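Local coordinates for protein glypican-1 (Homo sapiens, PDB 4YWT) that serves as a cell-surface proteoglycan core that bears heparan sulfate chains, through which it binds collagen and takes part in Schwann cell myelination, at residues A[286-291]-A[458-463]; A[295-300]-A[380-385]. The protein carries 3 engineered substitutions. All blocks are in the same frame, centred on the assembly; numbering follows the deposited sequence.

In the fold
Both contacts lie in the elongated, almost wholly helical body of glypican-1, and both use helix 286-299. Contact 1 packs the first part of that helix against helix 450-471; contact 2 packs its last part against helix 373-387. Along the chain the order is 286-291, 295-300, 380-385, 458-463, so the partners of contact 2 both fall between those of contact 1. The centres are about 14 Å apart, and the two contacts touch where Thr-463 CG2 packs on Ser-295 OG. Helix 286-299 therefore ties two later helices into one bundle, the contacting segments running nearly parallel in contact 1 and nearly antiparallel in contact 2, with helix 204-236 also lying against it.

Contact 1. Residues A[286-291]-A[458-463]; sequences DAEWRN and QLKIMT
Leu-459 holds CG anti to its carbonyl carbon, which carries CD1 to 3.5 Å from Trp-289 N; a bend in Glu-288 (chi2 -45°) brings its carboxylate over Lys-460, OE1 lying 3.7 Å from CG. These two chains cross obliquely in van der Waals contact. Glu-288 OE2 and Lys-460 NZ, 5.8 Å apart, do not touch but may still attract at long range. Glu-288 and Leu-459 both point their first side-chain bond toward the other helix, and their CB atoms meet at 3.7 Å. Leucine suits this buried side; next to it the CB of Trp-289 points away, and ring NE1 donates to Val-388 O. Segments 286-291 and 458-463 run 25° from parallel, axes 8.8 Å apart, a near-parallel helix pair in the helical core. Thr-463 sets CG2 near Asn-291 CB and gives its hydroxyl proton to Leu-459 O, which accepts Thr-463 N from the opposite face. A water lies within bonding distance of Glu-288 O, Glu-288 OE1 and Thr-463 OG1; able to donate to two at a time, it bridges segments that have no direct hydrogen bond between them. Asn-291 ND2 donates to Glu-288 OE1 (3.2 Å, 169°) from above the carboxylate plane, holding that group in place for the water.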
loop_
_atom_site.group_PDB
_atom_site.type_symbol
_atom_site.label_atom_id
_atom_site.label_comp_id
_atom_site.label_asym_id
_atom_site.label_seq_id
_atom_site.Cartn_x
_atom_site.Cartn_y
_atom_site.Cartn_z
ATOM N N ASP A 286 -12.012 4.949 -1.806
ATOM C CA ASP A 286 -11.385 6.146 -1.245
ATOM C C ASP A 286 -11.292 6.163 0.281
ATOM O O ASP A 286 -10.196 6.247 0.839
ATOM C CB ASP A 286 -12.147 7.390 -1.716
ATOM C CG ASP A 286 -11.470 8.681 -1.304
ATOM O OD1 ASP A 286 -10.258 8.823 -1.562
ATOM O OD2 ASP A 286 -12.150 9.553 -0.724
ATOM N N ALA A 287 -12.441 6.080 0.943
ATOM C CA ALA A 287 -12.520 6.221 2.396
ATOM C C ALA A 287 -11.664 5.200 3.149
ATOM O O ALA A 287 -10.899 5.560 4.047
ATOM C CB ALA A 287 -13.971 6.120 2.849
ATOM N N GLU A 288 -11.795 3.931 2.781
ATOM C CA GLU A 288 -11.095 2.867 3.489
ATOM C C GLU A 288 -9.615 2.819 3.119
ATOM O O GLU A 288 -8.779 2.424 3.933
ATOM C CB GLU A 288 -11.760 1.516 3.216
ATOM C CG GLU A 288 -13.198 1.429 3.707
ATOM C CD GLU A 288 -13.380 1.983 5.111
ATOM O OE1 GLU A 288 -12.566 1.649 6.000
ATOM O OE2 GLU A 288 -14.337 2.758 5.324
ATOM N N TRP A 289 -9.297 3.222 1.891
ATOM C CA TRP A 289 -7.903 3.355 1.477
ATOM C C TRP A 289 -7.226 4.421 2.338
ATOM O O TRP A 289 -6.141 4.199 2.887
ATOM C CB TRP A 289 -7.820 3.704 -0.012
ATOM C CG TRP A 289 -6.439 3.968 -0.542
ATOM C CD1 TRP A 289 -5.836 5.184 -0.682
ATOM C CD2 TRP A 289 -5.501 2.997 -1.031
ATOM N NE1 TRP A 289 -4.580 5.032 -1.219
ATOM C CE2 TRP A 289 -4.350 3.699 -1.441
ATOM C CE3 TRP A 289 -5.523 1.604 -1.157
ATOM C CZ2 TRP A 289 -3.230 3.056 -1.967
ATOM C CZ3 TRP A 289 -4.409 0.967 -1.679
ATOM C CH2 TRP A 289 -3.278 1.694 -2.078
ATOM N N ARG A 290 -7.889 5.566 2.471
ATOM C CA ARG A 290 -7.384 6.657 3.297
ATOM C C ARG A 290 -7.272 6.252 4.762
ATOM O O ARG A 290 -6.315 6.627 5.438
ATOM C CB ARG A 290 -8.280 7.891 3.171
ATOM C CG ARG A 290 -8.207 8.579 1.817
ATOM C CD ARG A 290 -9.074 9.826 1.793
ATOM N NE ARG A 290 -9.150 10.419 0.462
ATOM C CZ ARG A 290 -8.290 11.316 -0.009
ATOM N NH1 ARG A 290 -7.277 11.726 0.741
ATOM N NH2 ARG A 290 -8.441 11.802 -1.234
ATOM N N ASN A 291 -8.252 5.496 5.252
ATOM C CA ASN A 291 -8.211 4.998 6.624
ATOM C C ASN A 291 -6.998 4.104 6.856
ATOM O O ASN A 291 -6.235 4.293 7.819
ATOM C CB ASN A 291 -9.492 4.229 6.959
ATOM C CG ASN A 291 -10.678 5.142 7.191
ATOM O OD1 ASN A 291 -10.519 6.300 7.578
ATOM N ND2 ASN A 291 -11.879 4.623 6.958
ATOM N N GLN A 458 -11.327 -5.952 2.935
ATOM C CA GLN A 458 -9.926 -6.186 3.289
ATOM C C GLN A 458 -9.300 -4.952 3.945
ATOM O O GLN A 458 -8.642 -5.052 4.993
ATOM C CB GLN A 458 -9.119 -6.589 2.053
ATOM C CG GLN A 458 -9.523 -7.931 1.458
ATOM C CD GLN A 458 -9.340 -9.077 2.435
ATOM O OE1 GLN A 458 -8.215 -9.457 2.759
ATOM N NE2 GLN A 458 -10.449 -9.635 2.909
ATOM N N LEU A 459 -9.519 -3.792 3.330
ATOM C CA LEU A 459 -9.031 -2.530 3.881
ATOM C C LEU A 459 -9.567 -2.302 5.291
ATOM O O LEU A 459 -8.811 -1.935 6.194
ATOM C CB LEU A 459 -9.413 -1.356 2.976
ATOM C CG LEU A 459 -8.830 -1.329 1.562
ATOM C CD1 LEU A 459 -9.356 -0.129 0.791
ATOM C CD2 LEU A 459 -7.313 -1.312 1.601
ATOM N N LYS A 460 -10.867 -2.525 5.478
ATOM C CA LYS A 460 -11.483 -2.405 6.802
ATOM C C LYS A 460 -10.775 -3.274 7.840
ATOM O O LYS A 460 -10.370 -2.795 8.908
ATOM C CB LYS A 460 -12.962 -2.791 6.753
ATOM C CG LYS A 460 -13.864 -1.833 5.999
ATOM C CD LYS A 460 -15.323 -2.171 6.279
ATOM C CE LYS A 460 -16.264 -1.485 5.309
ATOM N NZ LYS A 460 -17.647 -2.033 5.424
ATOM N N ILE A 461 -10.634 -4.556 7.515
ATOM C CA ILE A 461 -10.022 -5.520 8.423
ATOM C C ILE A 461 -8.587 -5.145 8.794
ATOM O O ILE A 461 -8.230 -5.106 9.981
ATOM C CB ILE A 461 -10.033 -6.934 7.813
ATOM C CG1 ILE A 461 -11.475 -7.428 7.661
ATOM C CG2 ILE A 461 -9.230 -7.897 8.674
ATOM C CD1 ILE A 461 -11.615 -8.659 6.796
ATOM N N MET A 462 -7.770 -4.859 7.783
ATOM C CA MET A 462 -6.379 -4.492 8.031
ATOM C C MET A 462 -6.297 -3.218 8.873
ATOM O O MET A 462 -5.478 -3.121 9.791
ATOM C CB MET A 462 -5.625 -4.311 6.714
ATOM C CG MET A 462 -4.118 -4.151 6.871
ATOM S SD MET A 462 -3.324 -5.590 7.610
ATOM C CE MET A 462 -2.719 -4.884 9.138
ATOM N N THR A 463 -7.160 -2.253 8.565
ATOM C CA THR A 463 -7.205 -1.000 9.312
ATOM C C THR A 463 -7.501 -1.250 10.782
ATOM O O THR A 463 -6.830 -0.702 11.659
ATOM C CB THR A 463 -8.263 -0.037 8.754
ATOM O OG1 THR A 463 -8.007 0.205 7.366
ATOM C CG2 THR A 463 -8.231 1.284 9.511
HETATM O O HOH W 1 -9.844 1.000 5.836
#

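Contact 2. Residues A[295-300]-A[380-385]; sequences SMVLIT and EAKAQL
Lys-382, Val-297 and Leu-385 carry this contact, and each gives the other helix mainly hydrocarbon. Lys-382 lays its aliphatic chain across Val-297 at about a right angle, with CD 3.7 Å from Val-297 CG1. In Val-297 that methyl stands anti to the backbone N (chi1 165°), while the other, CG2, lies 4.3 Å from Leu-385 CB; the two branches of one short side chain thus meet two residues a single turn apart. A beta-branched valine is well suited to such a place, since it is compact and its methyls are held close to the backbone. Leu-385, buried, sends CD1 to Met-296 CB at 4.3 Å, and Met-296 in turn also packs on Leu-466 of helix 450-471. Segments 295-299 and 380-385 run nearly antiparallel, 166° between their directions, with axes 10.2 Å apart, in the all-helical bundle that forms the body of the glypican core; Ala-381, small enough for close helix packing, touches Gln-102 and Phe-106 of the long helix 70-129. In Lys-382 the bend at chi3 (-73°) puts CD on Val-297 CG1 and turns NZ toward a water; lysine suits the place by joining an aliphatic chain to a charged tip. That water accepts from Lys-382 NZ at 2.7 Å and donates to Thr-300 OG1 at 2.8 Å. Thr-300 spends its own proton on Val-297 O, 2.7 Å from OG1, returning its hydroxyl to the preceding turn, and Thr-300 OG1 lies 3.9 Å from Lys-382 CD.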
loop_
_atom_site.group_PDB
_atom_site.type_symbol
_atom_site.label_atom_id
_atom_site.label_comp_id
_atom_site.label_asym_id
_atom_site.label_seq_id
_atom_site.Cartn_x
_atom_site.Cartn_y
_atom_site.Cartn_z
ATOM N N SER A 295 -3.742 4.848 9.263
ATOM C CA SER A 295 -3.320 3.992 10.370
ATOM C C SER A 295 -1.906 3.453 10.140
ATOM O O SER A 295 -1.175 3.174 11.091
ATOM C CB SER A 295 -4.308 2.838 10.571
ATOM O OG SER A 295 -4.212 1.885 9.528
ATOM N N MET A 296 -1.522 3.325 8.874
ATOM C CA MET A 296 -0.195 2.837 8.515
ATOM C C MET A 296 0.865 3.908 8.742
ATOM O O MET A 296 1.990 3.606 9.137
ATOM C CB MET A 296 -0.170 2.370 7.060
ATOM C CG MET A 296 -0.667 0.947 6.864
ATOM S SD MET A 296 -0.265 0.277 5.238
ATOM C CE MET A 296 -1.146 1.410 4.176
ATOM N N VAL A 297 0.505 5.161 8.485
ATOM C CA VAL A 297 1.389 6.273 8.803
ATOM C C VAL A 297 1.530 6.375 10.317
ATOM O O VAL A 297 2.627 6.577 10.840
ATOM C CB VAL A 297 0.870 7.606 8.225
ATOM C CG1 VAL A 297 1.582 8.789 8.864
ATOM C CG2 VAL A 297 1.039 7.632 6.712
ATOM N N LEU A 298 0.413 6.206 11.018
ATOM C CA LEU A 298 0.404 6.305 12.475
ATOM C C LEU A 298 1.220 5.215 13.167
ATOM O O LEU A 298 1.921 5.491 14.140
ATOM C CB LEU A 298 -1.032 6.270 13.000
ATOM C CG LEU A 298 -1.741 7.622 13.077
ATOM C CD1 LEU A 298 -3.122 7.470 13.697
ATOM C CD2 LEU A 298 -0.897 8.613 13.867
ATOM N N ILE A 299 1.130 3.985 12.669
ATOM C CA ILE A 299 1.758 2.848 13.343
ATOM C C ILE A 299 3.288 2.942 13.361
ATOM O O ILE A 299 3.937 2.359 14.230
ATOM C CB ILE A 299 1.335 1.504 12.694
ATOM C CG1 ILE A 299 1.662 0.330 13.621
ATOM C CG2 ILE A 299 1.990 1.320 11.336
ATOM C CD1 ILE A 299 0.933 0.377 14.947
ATOM N N THR A 300 3.860 3.691 12.422
ATOM C CA THR A 300 5.316 3.803 12.319
ATOM C C THR A 300 5.935 4.481 13.538
ATOM O O THR A 300 7.113 4.284 13.832
ATOM C CB THR A 300 5.739 4.581 11.055
ATOM O OG1 THR A 300 5.255 5.927 11.129
ATOM C CG2 THR A 300 5.191 3.911 9.809
ATOM N N GLU A 380 10.649 8.281 4.019
ATOM C CA GLU A 380 10.352 8.009 2.617
ATOM C C GLU A 380 8.979 7.356 2.453
ATOM O O GLU A 380 8.193 7.745 1.586
ATOM C CB GLU A 380 11.439 7.121 2.005
ATOM C CG GLU A 380 11.062 6.481 0.677
ATOM C CD GLU A 380 10.957 7.485 -0.457
ATOM O OE1 GLU A 380 11.434 8.628 -0.294
ATOM O OE2 GLU A 380 10.398 7.128 -1.515
ATOM N N ALA A 381 8.695 6.374 3.302
ATOM C CA ALA A 381 7.434 5.644 3.244
ATOM C C ALA A 381 6.241 6.548 3.533
ATOM O O ALA A 381 5.216 6.460 2.861
ATOM C CB ALA A 381 7.455 4.476 4.215
ATOM N N LYS A 382 6.374 7.415 4.532
ATOM C CA LYS A 382 5.306 8.348 4.868
ATOM C C LYS A 382 5.087 9.341 3.736
ATOM O O LYS A 382 3.950 9.716 3.445
ATOM C CB LYS A 382 5.609 9.081 6.176
ATOM C CG LYS A 382 5.489 8.191 7.407
ATOM C CD LYS A 382 5.226 8.991 8.673
ATOM C CE LYS A 382 6.459 9.741 9.136
ATOM N NZ LYS A 382 6.285 10.257 10.523
ATOM N N ALA A 383 6.173 9.759 3.089
ATOM C CA ALA A 383 6.052 10.620 1.916
ATOM C C ALA A 383 5.259 9.923 0.812
ATOM O O ALA A 383 4.274 10.466 0.297
ATOM C CB ALA A 383 7.426 11.029 1.407
ATOM N N GLN A 384 5.683 8.711 0.464
ATOM C CA GLN A 384 5.044 7.950 -0.606
ATOM C C GLN A 384 3.582 7.612 -0.311
ATOM O O GLN A 384 2.764 7.530 -1.227
ATOM C CB GLN A 384 5.821 6.660 -0.880
ATOM C CG GLN A 384 7.110 6.858 -1.665
ATOM C CD GLN A 384 6.871 7.266 -3.111
ATOM O OE1 GLN A 384 5.735 7.296 -3.586
ATOM N NE2 GLN A 384 7.950 7.580 -3.820
ATOM N N LEU A 385 3.256 7.417 0.962
ATOM C CA LEU A 385 1.896 7.056 1.352
ATOM C C LEU A 385 0.991 8.280 1.397
ATOM O O LEU A 385 -0.176 8.205 1.015
ATOM C CB LEU A 385 1.892 6.342 2.704
ATOM C CG LEU A 385 2.421 4.906 2.678
ATOM C CD1 LEU A 385 2.177 4.212 4.008
ATOM C CD2 LEU A 385 1.794 4.123 1.533
HETATM O O HOH W 2 6.718 8.125 12.155
#